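Local coordinates for protein alpha-1,6-mannanase (Bacteroides thetaiotaomicron, PDB 4V1S) that probably hydrolyses alpha-1,6-mannosidic linkages inside mannan chains, as a family 76 glycoside hydrolase homologue from a gut symbiont, at residues W263-G268 and G313-S318; R272-M277 and S288-T293; S322-Y327 and T337-A342; H341-I346 and Y382-A387. All blocks are in the same frame, centred on the assembly; numbering follows the deposited sequence. Where two conformers were deposited one is given.

How the contacts relate
From the N-terminal side, contact 1 opens at 263-268, where helix 264-281 starts. Contact 2 then joins that helix to helix 284-301 and is nested inside the loop that contact 1 closes at 313-318. Helix 313-330 runs on into contact 3, whose partner 337-342 lies on helix 334-350; contact 1 closes before contact 3 opens, so the two are in series. Contact 4 starts before contact 3 has ended, sharing His341 and Ala342, and closes on the C-terminal helix 374-394. Across the series, Arg272 NE and Asp325 OD2 form a salt bridge of 2.7 Å between contacts 2 and 3, while Phe317 of contact 1 packs on Tyr382 and Met383 of contact 4.

Contact 1 (W263-G268 and G313-S318); sequences WSYNAG and GYFAFS
Tyr265 CG sits between the backbone N and the carbonyl carbon (chi1 80°), and Phe315 CG lies anti to its carbonyl carbon; across the contact their rings meet. The two form a face-to-face stack, centroids 3.8 Å apart and planes 15° from parallel, with Phe315 CD1 over the centre of the tyrosine ring. Trp263 completes the aromatic cluster, with Phe315 CE2 over one face of its indole, 3.5 Å from Trp263 CD2, the planes oblique. The helices that carry Tyr265 and Phe315 run nearly parallel, 28° apart with axes 7.2 Å distant, as expected of neighbouring inner helices in the (alpha/alpha)6 barrel of family 76. Ser318 was modelled in two conformers; in the one given, its OG lies 3.7 Å from Gly268 CA and donates to Phe315 O at 2.8 Å, an oxygen that also accepts from Ser318 N. Ser264 OG reaches Ala316 CA at 3.3 Å, but its hydrogen bond goes to Asp311. Beyond the stack, Tyr265 OH is hydrogen-bonded to a glycerol, probably from the crystallisation liquor.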
loop_
_atom_site.group_PDB
_atom_site.type_symbol
_atom_site.label_atom_id
_atom_site.label_comp_id
_atom_site.label_asym_id
_atom_site.label_seq_id
_atom_site.Cartn_x
_atom_site.Cartn_y
_atom_site.Cartn_z
ATOM N N TRP A 263 -5.377 -2.526 -13.021
ATOM C CA TRP A 263 -4.527 -1.595 -12.311
ATOM C C TRP A 263 -3.352 -2.342 -11.718
ATOM O O TRP A 263 -3.511 -3.445 -11.168
ATOM C CB TRP A 263 -5.278 -0.920 -11.143
ATOM C CG TRP A 263 -6.397 -0.033 -11.583
ATOM C CD1 TRP A 263 -7.684 -0.177 -11.286
ATOM C CD2 TRP A 263 -6.282 1.187 -12.338
ATOM N NE1 TRP A 263 -8.427 0.836 -11.851
ATOM C CE2 TRP A 263 -7.575 1.700 -12.496
ATOM C CE3 TRP A 263 -5.207 1.881 -12.909
ATOM C CZ2 TRP A 263 -7.832 2.888 -13.191
ATOM C CZ3 TRP A 263 -5.439 3.054 -13.595
ATOM C CH2 TRP A 263 -6.758 3.555 -13.729
ATOM N N SER A 264 -2.211 -1.671 -11.694
ATOM C CA SER A 264 -0.990 -2.271 -11.170
ATOM C C SER A 264 -1.087 -2.775 -9.730
ATOM O O SER A 264 -0.584 -3.861 -9.445
ATOM C CB SER A 264 0.205 -1.308 -11.326
ATOM O OG SER A 264 -0.040 -0.082 -10.664
ATOM N N TYR A 265 -1.711 -2.008 -8.833
ATOM C CA TYR A 265 -1.744 -2.372 -7.444
ATOM C C TYR A 265 -2.621 -3.587 -7.129
ATOM O O TYR A 265 -2.418 -4.256 -6.139
ATOM C CB TYR A 265 -2.117 -1.189 -6.563
ATOM C CG TYR A 265 -3.587 -0.807 -6.447
ATOM C CD1 TYR A 265 -4.479 -0.871 -7.549
ATOM C CD2 TYR A 265 -4.084 -0.330 -5.243
ATOM C CE1 TYR A 265 -5.806 -0.500 -7.434
ATOM C CE2 TYR A 265 -5.405 0.033 -5.108
ATOM C CZ TYR A 265 -6.272 -0.042 -6.197
ATOM O OH TYR A 265 -7.580 0.319 -6.041
ATOM N N ASN A 266 -3.566 -3.892 -7.998
ATOM C CA ASN A 266 -4.367 -5.114 -7.819
ATOM C C ASN A 266 -3.515 -6.357 -8.110
ATOM O O ASN A 266 -3.585 -7.341 -7.388
ATOM C CB ASN A 266 -5.626 -5.064 -8.665
ATOM C CG ASN A 266 -6.704 -4.262 -8.001
ATOM O OD1 ASN A 266 -6.771 -4.210 -6.760
ATOM N ND2 ASN A 266 -7.517 -3.605 -8.788
ATOM N N ALA A 267 -2.654 -6.273 -9.122
ATOM C CA ALA A 267 -1.607 -7.305 -9.312
ATOM C C ALA A 267 -0.602 -7.320 -8.147
ATOM O O ALA A 267 -0.325 -8.375 -7.569
ATOM C CB ALA A 267 -0.894 -7.125 -10.641
ATOM N N GLY A 268 -0.085 -6.145 -7.789
ATOM C CA GLY A 268 1.003 -6.073 -6.825
ATOM C C GLY A 268 0.625 -6.580 -5.444
ATOM O O GLY A 268 1.348 -7.347 -4.846
ATOM N N GLY A 313 1.288 6.625 -9.352
ATOM C CA GLY A 313 2.298 6.199 -8.382
ATOM C C GLY A 313 1.752 5.492 -7.164
ATOM O O GLY A 313 2.330 4.520 -6.710
ATOM N N TYR A 314 0.623 5.983 -6.665
ATOM C CA TYR A 314 -0.038 5.404 -5.528
ATOM C C TYR A 314 -0.595 4.004 -5.802
ATOM O O TYR A 314 -1.061 3.347 -4.861
ATOM C CB TYR A 314 -1.114 6.328 -4.938
ATOM C CG TYR A 314 -2.116 6.838 -5.932
ATOM C CD1 TYR A 314 -3.061 5.992 -6.506
ATOM C CD2 TYR A 314 -2.070 8.130 -6.368
ATOM C CE1 TYR A 314 -3.958 6.450 -7.451
ATOM C CE2 TYR A 314 -2.993 8.606 -7.292
ATOM C CZ TYR A 314 -3.933 7.754 -7.826
ATOM O OH TYR A 314 -4.827 8.184 -8.770
ATOM N N PHE A 315 -0.513 3.550 -7.060
ATOM C CA PHE A 315 -0.753 2.157 -7.458
ATOM C C PHE A 315 0.554 1.433 -7.782
ATOM O O PHE A 315 0.816 0.325 -7.296
ATOM C CB PHE A 315 -1.661 2.044 -8.690
ATOM C CG PHE A 315 -3.092 2.424 -8.456
ATOM C CD1 PHE A 315 -3.648 2.543 -7.179
ATOM C CD2 PHE A 315 -3.937 2.601 -9.574
ATOM C CE1 PHE A 315 -4.994 2.845 -7.049
ATOM C CE2 PHE A 315 -5.283 2.921 -9.432
ATOM C CZ PHE A 315 -5.807 3.082 -8.161
ATOM N N ALA A 316 1.384 2.074 -8.600
ATOM C CA ALA A 316 2.542 1.383 -9.219
ATOM C C ALA A 316 3.648 1.031 -8.233
ATOM O O ALA A 316 4.396 0.121 -8.483
ATOM C CB ALA A 316 3.124 2.194 -10.362
ATOM N N PHE A 317 3.695 1.748 -7.097
ATOM C CA PHE A 317 4.664 1.470 -6.025
ATOM C C PHE A 317 4.565 0.018 -5.597
ATOM O O PHE A 317 5.572 -0.578 -5.110
ATOM C CB PHE A 317 4.447 2.408 -4.818
ATOM C CG PHE A 317 3.350 1.927 -3.937
ATOM C CD1 PHE A 317 2.036 2.088 -4.264
ATOM C CD2 PHE A 317 3.675 1.042 -2.915
ATOM C CE1 PHE A 317 1.045 1.490 -3.505
ATOM C CE2 PHE A 317 2.695 0.462 -2.131
ATOM C CZ PHE A 317 1.376 0.673 -2.457
ATOM N N SER A 318 3.366 -0.581 -5.760
ATOM C CA SER A 318 3.172 -1.988 -5.331
ATOM C C SER A 318 3.996 -2.977 -6.156
ATOM O O SER A 318 4.364 -4.045 -5.660
ATOM C CB SER A 318 1.698 -2.396 -5.337
ATOM O OG SER A 318 1.153 -2.372 -6.629
#

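Contact 2 (R272-M277 and S288-T293)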
loop_
_atom_site.group_PDB
_atom_site.type_symbol
_atom_site.label_atom_id
_atom_site.label_comp_id
_atom_site.label_asym_id
_atom_site.label_seq_id
_atom_site.Cartn_x
_atom_site.Cartn_y
_atom_site.Cartn_z
ATOM N N ARG A 272 2.286 -9.815 -3.467
ATOM C CA ARG A 272 2.851 -9.799 -2.129
ATOM C C ARG A 272 2.159 -10.853 -1.245
ATOM O O ARG A 272 2.800 -11.555 -0.444
ATOM C CB ARG A 272 2.728 -8.412 -1.512
ATOM C CG ARG A 272 3.459 -7.334 -2.277
ATOM C CD ARG A 272 3.649 -6.087 -1.430
ATOM N NE ARG A 272 4.673 -6.384 -0.439
ATOM C CZ ARG A 272 4.871 -5.757 0.707
ATOM N NH1 ARG A 272 4.115 -4.728 1.077
ATOM N NH2 ARG A 272 5.865 -6.175 1.493
ATOM N N SER A 273 0.839 -10.956 -1.386
ATOM C CA SER A 273 0.060 -11.943 -0.630
ATOM C C SER A 273 0.487 -13.357 -0.974
ATOM O O SER A 273 0.734 -14.173 -0.077
ATOM C CB SER A 273 -1.434 -11.750 -0.885
ATOM O OG SER A 273 -1.888 -10.496 -0.399
ATOM N N TRP A 274 0.561 -13.649 -2.269
ATOM C CA TRP A 274 0.928 -14.979 -2.707
ATOM C C TRP A 274 2.308 -15.391 -2.236
ATOM O O TRP A 274 2.523 -16.570 -1.893
ATOM C CB TRP A 274 0.831 -15.107 -4.218
ATOM C CG TRP A 274 -0.562 -15.063 -4.780
ATOM C CD1 TRP A 274 -1.695 -15.607 -4.246
ATOM C CD2 TRP A 274 -0.955 -14.456 -6.030
ATOM N NE1 TRP A 274 -2.760 -15.375 -5.082
ATOM C CE2 TRP A 274 -2.340 -14.673 -6.181
ATOM C CE3 TRP A 274 -0.273 -13.745 -7.023
ATOM C CZ2 TRP A 274 -3.057 -14.221 -7.300
ATOM C CZ3 TRP A 274 -0.979 -13.286 -8.113
ATOM C CH2 TRP A 274 -2.362 -13.521 -8.250
ATOM N N LEU A 275 3.253 -14.452 -2.188
ATOM C CA LEU A 275 4.595 -14.786 -1.697
ATOM C C LEU A 275 4.540 -15.186 -0.238
ATOM O O LEU A 275 5.248 -16.110 0.172
ATOM C CB LEU A 275 5.589 -13.638 -1.957
ATOM C CG LEU A 275 5.891 -13.394 -3.450
ATOM C CD1 LEU A 275 6.746 -12.162 -3.581
ATOM C CD2 LEU A 275 6.575 -14.592 -4.108
ATOM N N LYS A 276 3.721 -14.514 0.572
ATOM C CA LYS A 276 3.577 -14.921 1.978
ATOM C C LYS A 276 2.863 -16.258 2.103
ATOM O O LYS A 276 3.206 -17.067 2.966
ATOM C CB LYS A 276 2.877 -13.863 2.825
ATOM C CG LYS A 276 3.673 -12.571 2.897
ATOM C CD LYS A 276 3.283 -11.693 4.067
ATOM C CE LYS A 276 3.975 -12.139 5.354
ATOM N NZ LYS A 276 5.441 -11.852 5.293
ATOM N N MET A 277 1.879 -16.497 1.233
ATOM C CA MET A 277 1.154 -17.770 1.265
ATOM C C MET A 277 2.076 -18.908 0.881
ATOM O O MET A 277 1.993 -19.988 1.461
ATOM C CB MET A 277 -0.073 -17.727 0.370
ATOM C CG MET A 277 -1.090 -16.700 0.864
ATOM S SD MET A 277 -2.477 -16.399 -0.209
ATOM C CE MET A 277 -3.489 -17.829 0.231
ATOM N N SER A 288 4.502 -19.840 -8.219
ATOM C CA SER A 288 4.305 -19.814 -9.663
ATOM C C SER A 288 3.330 -18.698 -10.068
ATOM O O SER A 288 3.583 -17.980 -11.034
ATOM C CB SER A 288 3.802 -21.175 -10.188
ATOM O OG SER A 288 4.784 -22.167 -9.946
ATOM N N GLN A 289 2.235 -18.549 -9.320
ATOM C CA GLN A 289 1.256 -17.522 -9.600
ATOM C C GLN A 289 1.858 -16.124 -9.427
ATOM O O GLN A 289 1.676 -15.244 -10.284
ATOM C CB GLN A 289 0.030 -17.695 -8.714
ATOM C CG GLN A 289 -1.072 -16.704 -9.026
ATOM C CD GLN A 289 -1.641 -16.890 -10.414
ATOM O OE1 GLN A 289 -2.270 -17.918 -10.716
ATOM N NE2 GLN A 289 -1.417 -15.906 -11.283
ATOM N N ALA A 290 2.598 -15.926 -8.345
ATOM C CA ALA A 290 3.261 -14.638 -8.094
ATOM C C ALA A 290 4.210 -14.284 -9.241
ATOM O O ALA A 290 4.204 -13.156 -9.735
ATOM C CB ALA A 290 4.003 -14.679 -6.781
ATOM N N LYS A 291 5.006 -15.261 -9.682
ATOM C CA LYS A 291 5.965 -15.015 -10.745
ATOM C C LYS A 291 5.260 -14.694 -12.062
ATOM O O LYS A 291 5.679 -13.810 -12.793
ATOM C CB LYS A 291 6.892 -16.210 -10.919
ATOM C CG LYS A 291 7.926 -16.346 -9.825
ATOM C CD LYS A 291 8.735 -17.614 -10.065
ATOM C CE LYS A 291 9.772 -17.845 -9.001
ATOM N NZ LYS A 291 10.527 -19.102 -9.290
ATOM N N ALA A 292 4.182 -15.417 -12.358
ATOM C CA ALA A 292 3.440 -15.180 -13.601
ATOM C C ALA A 292 2.797 -13.798 -13.639
ATOM O O ALA A 292 2.883 -13.075 -14.649
ATOM C CB ALA A 292 2.387 -16.260 -13.819
ATOM N N THR A 293 2.124 -13.438 -12.546
ATOM C CA THR A 293 1.493 -12.136 -12.454
ATOM C C THR A 293 2.522 -10.979 -12.444
ATOM O O THR A 293 2.306 -9.962 -13.107
ATOM C CB THR A 293 0.585 -12.079 -11.232
ATOM O OG1 THR A 293 -0.452 -13.060 -11.373
ATOM C CG2 THR A 293 -0.016 -10.692 -10.998
#
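Trp274 presents the face of its six-membered ring to Gln289, whose CG lies 3.4 Å from the ring centroid and 5° off the normal, a clean CH-pi contact. From there the glutamine chain bends at chi2, which places CD; the amide plane stands 47° from the indole. Gln289 NE2 then donates to Thr293 OG1 at 3.0 Å, one helical turn further on, with the acceptor close to the amide plane. Thr293 itself crosses Trp274 at about a right angle: CG2 lies in the ring plane at its edge, and OG1 approaches Trp274 CZ3 to 3.3 Å. Ala290 CB touches both Trp274 CB (4.1 Å) and Leu275 CD2 (3.7 Å). The polar ends also have partners outside, since Trp274 NE1 bonds Asn232 OD1, while Asn245 accepts from Gln289 NE2 through OD1 and bonds Thr293 OG1 through its backbone O. With helix axes 8.6 Å apart and directions 157° from each other, helices 264-281 and 284-301 make an antiparallel helical hairpin, consistent with the (alpha/alpha)6 barrel of family 76.

Contact 3 (S322-Y327 and T337-A342)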
loop_
_atom_site.group_PDB
_atom_site.type_symbol
_atom_site.label_atom_id
_atom_site.label_comp_id
_atom_site.label_asym_id
_atom_site.label_seq_id
_atom_site.Cartn_x
_atom_site.Cartn_y
_atom_site.Cartn_z
ATOM N N SER A 322 6.769 -5.485 -4.680
ATOM C CA SER A 322 6.806 -6.875 -5.149
ATOM C C SER A 322 8.231 -7.288 -5.483
ATOM O O SER A 322 8.656 -8.400 -5.136
ATOM C CB SER A 322 5.836 -7.095 -6.346
ATOM O OG SER A 322 4.479 -6.866 -5.937
ATOM N N TRP A 323 8.954 -6.419 -6.183
ATOM C CA TRP A 323 10.363 -6.677 -6.461
ATOM C C TRP A 323 11.183 -6.874 -5.166
ATOM O O TRP A 323 12.010 -7.792 -5.093
ATOM C CB TRP A 323 10.973 -5.606 -7.347
ATOM C CG TRP A 323 10.483 -5.589 -8.689
ATOM C CD1 TRP A 323 10.057 -6.656 -9.449
ATOM C CD2 TRP A 323 10.395 -4.438 -9.520
ATOM N NE1 TRP A 323 9.709 -6.225 -10.708
ATOM C CE2 TRP A 323 9.927 -4.869 -10.792
ATOM C CE3 TRP A 323 10.701 -3.094 -9.329
ATOM C CZ2 TRP A 323 9.690 -3.971 -11.856
ATOM C CZ3 TRP A 323 10.491 -2.195 -10.400
ATOM C CH2 TRP A 323 9.989 -2.642 -11.638
ATOM N N PHE A 324 11.001 -6.001 -4.174
ATOM C CA PHE A 324 11.692 -6.165 -2.912
ATOM C C PHE A 324 11.337 -7.505 -2.270
ATOM O O PHE A 324 12.223 -8.183 -1.750
ATOM C CB PHE A 324 11.389 -4.995 -1.973
ATOM C CG PHE A 324 12.017 -3.667 -2.388
ATOM C CD1 PHE A 324 13.393 -3.591 -2.682
ATOM C CD2 PHE A 324 11.257 -2.487 -2.430
ATOM C CE1 PHE A 324 13.978 -2.375 -3.009
ATOM C CE2 PHE A 324 11.846 -1.268 -2.712
ATOM C CZ PHE A 324 13.204 -1.214 -3.036
ATOM N N ASP A 325 10.050 -7.893 -2.302
ATOM C CA ASP A 325 9.650 -9.168 -1.735
ATOM C C ASP A 325 10.287 -10.325 -2.491
ATOM O O ASP A 325 10.668 -11.324 -1.877
ATOM C CB ASP A 325 8.143 -9.387 -1.773
ATOM C CG ASP A 325 7.384 -8.557 -0.777
ATOM O OD1 ASP A 325 7.969 -7.882 0.126
ATOM O OD2 ASP A 325 6.149 -8.556 -0.919
ATOM N N MET A 326 10.406 -10.206 -3.814
ATOM C CA MET A 326 11.063 -11.245 -4.603
ATOM C C MET A 326 12.529 -11.402 -4.195
ATOM O O MET A 326 13.016 -12.511 -4.088
ATOM C CB MET A 326 10.961 -10.983 -6.110
ATOM C CG MET A 326 9.629 -11.376 -6.702
ATOM S SD MET A 326 9.260 -13.143 -6.500
ATOM C CE MET A 326 7.809 -13.287 -7.531
ATOM N N TYR A 327 13.205 -10.290 -3.925
ATOM C CA TYR A 327 14.595 -10.341 -3.499
ATOM C C TYR A 327 14.649 -11.037 -2.152
ATOM O O TYR A 327 15.495 -11.895 -1.942
ATOM C CB TYR A 327 15.253 -8.952 -3.432
ATOM C CG TYR A 327 16.607 -9.015 -2.794
ATOM C CD1 TYR A 327 17.708 -9.445 -3.520
ATOM C CD2 TYR A 327 16.774 -8.768 -1.405
ATOM C CE1 TYR A 327 18.951 -9.542 -2.920
ATOM C CE2 TYR A 327 18.019 -8.880 -0.790
ATOM C CZ TYR A 327 19.103 -9.273 -1.561
ATOM O OH TYR A 327 20.351 -9.396 -1.002
ATOM N N THR A 337 17.924 -4.436 -8.808
ATOM C CA THR A 337 18.241 -3.623 -9.953
ATOM C C THR A 337 17.027 -2.929 -10.536
ATOM O O THR A 337 17.076 -1.743 -10.873
ATOM C CB THR A 337 18.963 -4.456 -11.036
ATOM O OG1 THR A 337 20.185 -4.952 -10.487
ATOM C CG2 THR A 337 19.275 -3.614 -12.256
ATOM N N LYS A 338 15.945 -3.674 -10.677
ATOM C CA LYS A 338 14.715 -3.120 -11.187
ATOM C C LYS A 338 14.209 -2.042 -10.211
ATOM O O LYS A 338 13.846 -0.952 -10.614
ATOM C CB LYS A 338 13.681 -4.252 -11.374
ATOM C CG LYS A 338 14.044 -5.228 -12.499
ATOM C CD LYS A 338 13.081 -6.405 -12.608
ATOM C CE LYS A 338 13.402 -7.254 -13.818
ATOM N NZ LYS A 338 12.553 -8.462 -13.824
ATOM N N ALA A 339 14.167 -2.371 -8.929
ATOM C CA ALA A 339 13.607 -1.461 -7.953
ATOM C C ALA A 339 14.387 -0.141 -7.936
ATOM O O ALA A 339 13.810 0.939 -7.972
ATOM C CB ALA A 339 13.575 -2.121 -6.590
ATOM N N PHE A 340 15.695 -0.228 -7.872
ATOM C CA PHE A 340 16.501 0.979 -7.831
ATOM C C PHE A 340 16.389 1.788 -9.116
ATOM O O PHE A 340 16.359 3.008 -9.081
ATOM C CB PHE A 340 17.955 0.677 -7.551
ATOM C CG PHE A 340 18.228 0.187 -6.153
ATOM C CD1 PHE A 340 17.901 0.955 -5.069
ATOM C CD2 PHE A 340 18.871 -1.024 -5.940
ATOM C CE1 PHE A 340 18.183 0.526 -3.790
ATOM C CE2 PHE A 340 19.146 -1.454 -4.674
ATOM C CZ PHE A 340 18.787 -0.683 -3.593
ATOM N N HIS A 341 16.326 1.106 -10.254
ATOM C CA HIS A 341 16.152 1.832 -11.537
ATOM C C HIS A 341 14.820 2.629 -11.558
ATOM O O HIS A 341 14.779 3.784 -11.975
ATOM C CB HIS A 341 16.209 0.841 -12.689
ATOM C CG HIS A 341 16.444 1.466 -14.021
ATOM N ND1 HIS A 341 17.493 2.323 -14.265
ATOM C CD2 HIS A 341 15.801 1.311 -15.200
ATOM C CE1 HIS A 341 17.464 2.699 -15.530
ATOM N NE2 HIS A 341 16.450 2.095 -16.119
ATOM N N ALA A 342 13.735 2.008 -11.061
ATOM C CA ALA A 342 12.420 2.647 -11.061
ATOM C C ALA A 342 12.439 3.837 -10.074
ATOM O O ALA A 342 11.935 4.918 -10.373
ATOM C CB ALA A 342 11.331 1.658 -10.726
#
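Trp323 and Lys338 cross at about a right angle, the lysine passing over one face of the indole. Lys338 CB stands above the centre of the six-membered ring of Trp323, 3.6 Å from the centroid and 6° off the normal. Beyond CG the chain is extended, and Lys338 CD comes 3.9 Å from Trp323 NE1. At the ring's edge, near its plane, Ala342 CB sits 4.0 Å from Trp323 CZ3. Ala339, one residue after the lysine, serves the other aromatic: its CB lies over the face of Phe324, 3.6 Å from Phe324 CE1. The same Ala339 CB is also 4.1 Å from Trp323 CE3, so one methyl touches both aromatic side chains. No hydrogen bond crosses between the segments.

In the second shell Glu298 binds both partners of the first pair: OE1 forms a salt bridge with Lys338 NZ, and OE2 accepts from Trp323 NE1. Tyr302 meets Trp323 edge-to-face, and Tyr390 stacks on Phe324. Helices 313-330 and 334-350 run antiparallel here, their directions 152° apart, as consecutive helices of the barrel. Helix 284-301 closes on the Trp323 side through Leu294 and Glu298, and helix 374-394 on the Phe324 side through Arg386 and Tyr390.

Contact 4 (H341-I346 and Y382-A387); sequences HAINFI and YMYMRA
Ile343 points its CB at helix 374-394 and forks there. Its CG1, anti to the carbonyl carbon (chi1 -64°), comes 4.1 Å from Met383 CB, the two side chains crossing at about a right angle. At the tip, Ile343 CD1 touches two neighbours one turn apart, Met383 O at 3.6 Å and Ala387 CB at 3.8 Å. The other branch, Ile343 CG2, meets the edge of the Tyr384 ring near its plane, 3.6 Å from Tyr384 CD1, as the two side chains slide past each other in opposite directions. One turn on, Ile346 CG2 approaches Tyr384 OH to 3.5 Å, while Ile346 CD1 is 4.4 Å from Met383 CG. The contact joins helices 334-350 and 374-394, the last two long helices of the barrel, whose axes here are 10.2 Å apart with directions 136° from each other. Tyr384 OH has its hydrogen bond with Tyr357 OH, off this interface. No hydrogen bond links the two segments, so their adhesion comes from the fit of branched aliphatic groups against methionine, alanine and a ring edge.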
loop_
_atom_site.group_PDB
_atom_site.type_symbol
_atom_site.label_atom_id
_atom_site.label_comp_id
_atom_site.label_asym_id
_atom_site.label_seq_id
_atom_site.Cartn_x
_atom_site.Cartn_y
_atom_site.Cartn_z
ATOM N N HIS A 341 16.326 1.106 -10.254
ATOM C CA HIS A 341 16.152 1.832 -11.537
ATOM C C HIS A 341 14.820 2.629 -11.558
ATOM O O HIS A 341 14.779 3.784 -11.975
ATOM C CB HIS A 341 16.209 0.841 -12.689
ATOM C CG HIS A 341 16.444 1.466 -14.021
ATOM N ND1 HIS A 341 17.493 2.323 -14.265
ATOM C CD2 HIS A 341 15.801 1.311 -15.200
ATOM C CE1 HIS A 341 17.464 2.699 -15.530
ATOM N NE2 HIS A 341 16.450 2.095 -16.119
ATOM N N ALA A 342 13.735 2.008 -11.061
ATOM C CA ALA A 342 12.420 2.647 -11.061
ATOM C C ALA A 342 12.439 3.837 -10.074
ATOM O O ALA A 342 11.935 4.918 -10.373
ATOM C CB ALA A 342 11.331 1.658 -10.726
ATOM N N ILE A 343 13.060 3.622 -8.923
ATOM C CA ILE A 343 13.144 4.682 -7.890
ATOM C C ILE A 343 14.040 5.837 -8.375
ATOM O O ILE A 343 13.729 7.023 -8.144
ATOM C CB ILE A 343 13.533 4.088 -6.517
ATOM C CG1 ILE A 343 12.404 3.143 -6.052
ATOM C CG2 ILE A 343 13.746 5.199 -5.510
ATOM C CD1 ILE A 343 12.755 2.286 -4.868
ATOM N N ASN A 344 15.124 5.522 -9.078
ATOM C CA ASN A 344 15.977 6.567 -9.659
ATOM C C ASN A 344 15.204 7.425 -10.626
ATOM O O ASN A 344 15.363 8.627 -10.647
ATOM C CB ASN A 344 17.211 5.942 -10.332
ATOM C CG ASN A 344 18.195 5.319 -9.324
ATOM O OD1 ASN A 344 18.128 5.547 -8.124
ATOM N ND2 ASN A 344 19.105 4.526 -9.826
ATOM N N PHE A 345 14.355 6.786 -11.435
ATOM C CA PHE A 345 13.511 7.507 -12.368
ATOM C C PHE A 345 12.563 8.472 -11.656
ATOM O O PHE A 345 12.379 9.597 -12.081
ATOM C CB PHE A 345 12.728 6.522 -13.246
ATOM C CG PHE A 345 11.811 7.190 -14.240
ATOM C CD1 PHE A 345 12.270 7.607 -15.440
ATOM C CD2 PHE A 345 10.455 7.367 -13.931
ATOM C CE1 PHE A 345 11.418 8.197 -16.368
ATOM C CE2 PHE A 345 9.597 7.980 -14.827
ATOM C CZ PHE A 345 10.091 8.382 -16.061
ATOM N N ILE A 346 11.932 8.024 -10.583
ATOM C CA ILE A 346 11.084 8.911 -9.807
ATOM C C ILE A 346 11.840 10.183 -9.415
ATOM O O ILE A 346 11.364 11.286 -9.630
ATOM C CB ILE A 346 10.534 8.188 -8.553
ATOM C CG1 ILE A 346 9.618 7.022 -8.970
ATOM C CG2 ILE A 346 9.747 9.172 -7.684
ATOM C CD1 ILE A 346 9.336 6.092 -7.816
ATOM N N TYR A 382 8.020 7.094 0.595
ATOM C CA TYR A 382 8.028 5.696 0.994
ATOM C C TYR A 382 9.013 4.874 0.146
ATOM O O TYR A 382 9.858 4.147 0.685
ATOM C CB TYR A 382 6.613 5.141 0.933
ATOM C CG TYR A 382 6.490 3.647 1.080
ATOM C CD1 TYR A 382 7.111 2.984 2.116
ATOM C CD2 TYR A 382 5.704 2.900 0.203
ATOM C CE1 TYR A 382 6.998 1.586 2.261
ATOM C CE2 TYR A 382 5.594 1.526 0.317
ATOM C CZ TYR A 382 6.227 0.858 1.353
ATOM O OH TYR A 382 6.107 -0.503 1.433
ATOM N N MET A 383 8.969 5.067 -1.170
ATOM C CA MET A 383 9.925 4.392 -2.054
ATOM C C MET A 383 11.369 4.742 -1.727
ATOM O O MET A 383 12.248 3.869 -1.705
ATOM C CB MET A 383 9.636 4.721 -3.487
ATOM C CG MET A 383 8.355 4.099 -3.997
ATOM S SD MET A 383 8.322 2.297 -4.075
ATOM C CE MET A 383 7.611 1.867 -2.505
ATOM N N TYR A 384 11.611 6.005 -1.417
ATOM C CA TYR A 384 12.990 6.387 -1.083
ATOM C C TYR A 384 13.480 5.714 0.179
ATOM O O TYR A 384 14.642 5.327 0.260
ATOM C CB TYR A 384 13.177 7.913 -0.998
ATOM C CG TYR A 384 12.924 8.664 -2.273
ATOM C CD1 TYR A 384 13.280 8.137 -3.514
ATOM C CD2 TYR A 384 12.312 9.919 -2.245
ATOM C CE1 TYR A 384 12.975 8.815 -4.685
ATOM C CE2 TYR A 384 12.078 10.659 -3.417
ATOM C CZ TYR A 384 12.416 10.084 -4.634
ATOM O OH TYR A 384 12.177 10.770 -5.791
ATOM N N MET A 385 12.622 5.611 1.191
ATOM C CA MET A 385 13.018 4.978 2.421
ATOM C C MET A 385 13.251 3.469 2.196
ATOM O O MET A 385 14.179 2.874 2.768
ATOM C CB MET A 385 11.991 5.221 3.520
ATOM C CG MET A 385 12.470 4.804 4.899
ATOM S SD MET A 385 13.796 5.781 5.557
ATOM C CE MET A 385 12.886 7.096 6.358
ATOM N N ARG A 386 12.388 2.848 1.392
ATOM C CA ARG A 386 12.594 1.447 1.028
ATOM C C ARG A 386 13.941 1.211 0.349
ATOM O O ARG A 386 14.695 0.285 0.691
ATOM C CB ARG A 386 11.482 0.943 0.138
ATOM C CG ARG A 386 10.133 0.880 0.826
ATOM C CD ARG A 386 10.040 -0.313 1.737
ATOM N NE ARG A 386 9.599 -1.483 1.021
ATOM C CZ ARG A 386 9.871 -2.742 1.314
ATOM N NH1 ARG A 386 10.653 -3.032 2.316
ATOM N NH2 ARG A 386 9.323 -3.714 0.591
ATOM N N ALA A 387 14.229 2.045 -0.619
ATOM C CA ALA A 387 15.508 1.985 -1.328
ATOM C C ALA A 387 16.690 2.190 -0.363
ATOM O O ALA A 387 17.675 1.499 -0.451
ATOM C CB ALA A 387 15.533 3.025 -2.435
#